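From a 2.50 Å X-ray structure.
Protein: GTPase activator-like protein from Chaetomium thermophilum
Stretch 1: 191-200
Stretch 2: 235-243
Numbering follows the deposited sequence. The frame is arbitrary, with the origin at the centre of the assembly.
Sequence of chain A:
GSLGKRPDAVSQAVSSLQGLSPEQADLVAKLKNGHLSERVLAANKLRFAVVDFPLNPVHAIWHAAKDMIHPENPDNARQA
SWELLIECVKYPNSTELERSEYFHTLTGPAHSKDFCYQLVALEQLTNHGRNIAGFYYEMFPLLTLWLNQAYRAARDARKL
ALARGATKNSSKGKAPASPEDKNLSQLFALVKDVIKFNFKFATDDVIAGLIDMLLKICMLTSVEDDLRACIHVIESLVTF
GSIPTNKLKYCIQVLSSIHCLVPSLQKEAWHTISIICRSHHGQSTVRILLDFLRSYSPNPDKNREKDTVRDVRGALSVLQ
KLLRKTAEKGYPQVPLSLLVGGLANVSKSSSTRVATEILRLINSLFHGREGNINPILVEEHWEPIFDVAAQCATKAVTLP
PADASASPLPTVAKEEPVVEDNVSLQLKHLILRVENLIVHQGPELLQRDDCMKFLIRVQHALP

Stretch 1 (191-200) VKDVIKFNFK
Stretch 2 235-243: ESLVTFGSI

How do the two backbones lie against each other? A helix from Val191 through at least Phe197 and a helix at 235-240 both begin earlier in the chain, and they run in the same direction, their axes only 3° apart and 8.9 Å from each other at closest approach. Lys192 CA sits 5.9 Å from Ser236 CA, and one turn further along Lys196 CA lies 5.6 Å from Phe240 CA, so the register advances in steps of four on both sides. Asn198 has phi/psi -152/35, and Phe199 (-65/-29) and Lys200 form a 3-10 segment. The second helix ends when Gly241 leaves helical geometry at -139/-130, although its N still bonds to Leu237 O at 2.6 Å; Ser242 (-157/143) and Ile243 (-84/125) then continue extended. Phe199 CA and Gly241 CA are 5.9 Å apart.

What do polar groups contribute? Very little: the sole hydrogen bond between the stretches is weak, from Ser236 OG to Lys192 O at 3.5 Å. Ser236 points toward the first helix with chi1 at -92°, between wells, and its OG also lies 3.1 Å from Lys192 CG. Lys192 O already accepts Lys196 N at 3.1 Å in its own helix, so the serine adds a second, longer bond to that carbonyl. Thr239 (m) turns its hydroxyl back to its own helix instead, OG1 donating to Glu235 O at 2.7 Å.

Which apolar side chains fill the space between the helices? Ile195, with chi1 m and chi2 t, points toward the second helix and is central here. Its CD1 meets Leu237 CD2 at 3.4 Å, while its CG2 lies 3.6 Å from Ser236 CB and 4.3 Å from Phe240 CB. The same methyl also reaches the neighbouring backbone, Ile195 CG2 lying 3.5 Å from Ser236 O. Leu237 (m, t) leaves its backbone sideways, yet its end reaches inward: Leu237 CD2 also approaches Phe199 CE1, at 3.8 Å.

How are the two aromatic rings used? Each offers a face to aliphatic CH groups of the other stretch. Phe240 points toward the first helix (chi1 m, chi2 -71°), and Lys196 CG stands 3.9 Å from the centroid of its ring, 17° off the normal. The extended lysine, t at all four chi angles, follows the ring, its CD 3.7 Å from Phe240 CZ. Phe199 (chi1 t, chi2 79°) receives Gly241 CA over one face, 3.5 Å from the ring centroid and 23° off the normal; the closest pair is Phe199 CD2 and Gly241 CA at 3.2 Å. A CB built on this glycine would point toward the first stretch and fall 2.3 Å from Phe199 CD2, a clash, so the missing side chain makes room for the ring. Phe199 CZ ends 3.5 Å from Ser242 N. In all, the contact buries 450 Å², summed over both sides.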

# COMPACT_ATOMS: atom_id res chain seq x y z
N VAL A 191 10.53 -5.16 4.29
CA VAL A 191 10.61 -4.30 3.11
C VAL A 191 10.39 -2.85 3.55
O VAL A 191 11.09 -1.94 3.11
CB VAL A 191 9.55 -4.68 2.07
CG1 VAL A 191 9.54 -3.69 0.95
CG2 VAL A 191 9.79 -6.06 1.52
N LYS A 192 9.41 -2.63 4.41
CA LYS A 192 9.19 -1.32 5.01
C LYS A 192 10.48 -0.78 5.67
O LYS A 192 10.84 0.37 5.45
CB LYS A 192 8.04 -1.42 6.02
CG LYS A 192 7.55 -0.13 6.63
CD LYS A 192 6.72 -0.40 7.89
CE LYS A 192 6.58 0.84 8.77
NZ LYS A 192 5.64 0.63 9.91
N ASP A 193 11.19 -1.61 6.43
CA ASP A 193 12.37 -1.15 7.18
C ASP A 193 13.60 -0.90 6.31
O ASP A 193 14.42 0.00 6.60
CB ASP A 193 12.72 -2.16 8.25
CG ASP A 193 11.65 -2.26 9.31
OD1 ASP A 193 10.73 -1.41 9.29
OD2 ASP A 193 11.73 -3.18 10.15
N VAL A 194 13.73 -1.69 5.25
CA VAL A 194 14.86 -1.53 4.37
C VAL A 194 14.69 -0.21 3.63
O VAL A 194 15.65 0.51 3.45
CB VAL A 194 15.01 -2.75 3.46
CG1 VAL A 194 16.07 -2.51 2.41
CG2 VAL A 194 15.42 -3.96 4.31
N ILE A 195 13.46 0.11 3.26
CA ILE A 195 13.14 1.39 2.63
C ILE A 195 13.50 2.53 3.57
O ILE A 195 14.18 3.48 3.19
CB ILE A 195 11.67 1.44 2.18
CG1 ILE A 195 11.52 0.66 0.87
CG2 ILE A 195 11.22 2.86 1.94
CD1 ILE A 195 10.11 0.30 0.47
N LYS A 196 13.08 2.41 4.82
CA LYS A 196 13.31 3.44 5.81
C LYS A 196 14.78 3.75 5.94
O LYS A 196 15.18 4.91 5.81
CB LYS A 196 12.73 3.03 7.16
CG LYS A 196 13.03 4.02 8.26
CD LYS A 196 12.08 3.94 9.44
CE LYS A 196 12.67 4.71 10.62
NZ LYS A 196 11.75 4.89 11.79
N PHE A 197 15.58 2.71 6.16
CA PHE A 197 17.01 2.87 6.46
C PHE A 197 17.97 2.89 5.27
O PHE A 197 19.08 3.32 5.43
CB PHE A 197 17.47 1.80 7.43
CG PHE A 197 16.82 1.89 8.78
CD1 PHE A 197 17.11 2.95 9.62
CD2 PHE A 197 15.89 0.94 9.19
CE1 PHE A 197 16.50 3.05 10.86
CE2 PHE A 197 15.27 1.03 10.44
CZ PHE A 197 15.59 2.09 11.27
N ASN A 198 17.55 2.46 4.09
CA ASN A 198 18.51 2.21 3.01
C ASN A 198 17.92 2.37 1.62
O ASN A 198 18.30 1.65 0.70
CB ASN A 198 19.05 0.77 3.13
CG ASN A 198 20.08 0.63 4.22
OD1 ASN A 198 21.07 1.32 4.21
ND2 ASN A 198 19.87 -0.28 5.14
N PHE A 199 17.01 3.31 1.48
CA PHE A 199 16.41 3.59 0.18
C PHE A 199 17.40 4.14 -0.86
O PHE A 199 17.21 3.94 -2.06
CB PHE A 199 15.22 4.55 0.29
CG PHE A 199 14.60 4.82 -1.04
CD1 PHE A 199 13.73 3.90 -1.60
CD2 PHE A 199 14.95 5.92 -1.76
CE1 PHE A 199 13.18 4.11 -2.85
CE2 PHE A 199 14.40 6.15 -3.01
CZ PHE A 199 13.52 5.24 -3.56
N LYS A 200 18.44 4.84 -0.42
CA LYS A 200 19.44 5.35 -1.38
C LYS A 200 20.03 4.26 -2.28
O LYS A 200 20.37 4.54 -3.41
CB LYS A 200 20.58 6.06 -0.65
CG LYS A 200 21.46 5.16 0.18
CD LYS A 200 22.49 5.96 0.96
CE LYS A 200 23.61 6.44 0.06
NZ LYS A 200 24.55 7.27 0.86
N GLU A 235 3.62 4.04 1.97
CA GLU A 235 3.89 5.14 2.89
C GLU A 235 5.40 5.25 3.03
O GLU A 235 5.95 6.32 2.93
CB GLU A 235 3.21 4.86 4.22
CG GLU A 235 3.32 5.92 5.31
CD GLU A 235 2.67 5.48 6.63
OE1 GLU A 235 2.05 4.40 6.69
OE2 GLU A 235 2.78 6.21 7.63
N SER A 236 6.08 4.12 3.22
CA SER A 236 7.50 4.15 3.41
C SER A 236 8.16 4.74 2.20
O SER A 236 9.02 5.61 2.33
CB SER A 236 8.07 2.77 3.62
OG SER A 236 8.10 2.49 4.99
N LEU A 237 7.78 4.25 1.03
CA LEU A 237 8.41 4.74 -0.16
C LEU A 237 8.33 6.24 -0.15
O LEU A 237 9.35 6.93 -0.20
CB LEU A 237 7.77 4.19 -1.43
CG LEU A 237 8.24 2.80 -1.80
CD1 LEU A 237 7.66 2.43 -3.15
CD2 LEU A 237 9.76 2.70 -1.85
N VAL A 238 7.11 6.75 -0.03
CA VAL A 238 6.92 8.20 -0.14
C VAL A 238 7.57 8.93 1.02
O VAL A 238 8.10 10.00 0.84
CB VAL A 238 5.44 8.62 -0.33
CG1 VAL A 238 4.88 8.02 -1.61
CG2 VAL A 238 4.58 8.20 0.85
N THR A 239 7.55 8.36 2.20
CA THR A 239 8.13 9.04 3.33
C THR A 239 9.65 9.10 3.18
O THR A 239 10.25 10.15 3.39
CB THR A 239 7.75 8.36 4.67
OG1 THR A 239 6.33 8.23 4.77
CG2 THR A 239 8.21 9.19 5.84
N PHE A 240 10.28 8.00 2.79
CA PHE A 240 11.76 7.92 2.83
C PHE A 240 12.51 7.88 1.51
O PHE A 240 13.71 8.06 1.50
CB PHE A 240 12.18 6.72 3.66
CG PHE A 240 11.65 6.76 5.05
CD1 PHE A 240 12.15 7.67 5.97
CD2 PHE A 240 10.64 5.89 5.46
CE1 PHE A 240 11.66 7.71 7.27
CE2 PHE A 240 10.15 5.93 6.76
CZ PHE A 240 10.65 6.83 7.65
N GLY A 241 11.81 7.67 0.41
CA GLY A 241 12.39 7.70 -0.93
C GLY A 241 11.43 8.40 -1.87
O GLY A 241 10.92 9.49 -1.55
N SER A 242 11.15 7.77 -3.02
CA SER A 242 10.25 8.34 -4.03
C SER A 242 9.61 7.34 -4.96
O SER A 242 10.21 6.36 -5.35
CB SER A 242 10.97 9.37 -4.87
OG SER A 242 10.15 9.76 -5.97
N ILE A 243 8.36 7.62 -5.30
CA ILE A 243 7.62 6.97 -6.35
C ILE A 243 7.95 7.65 -7.70
O ILE A 243 7.80 8.86 -7.85
CB ILE A 243 6.11 7.10 -6.09
CG1 ILE A 243 5.74 6.37 -4.80
CG2 ILE A 243 5.28 6.52 -7.22
CD1 ILE A 243 4.31 6.64 -4.37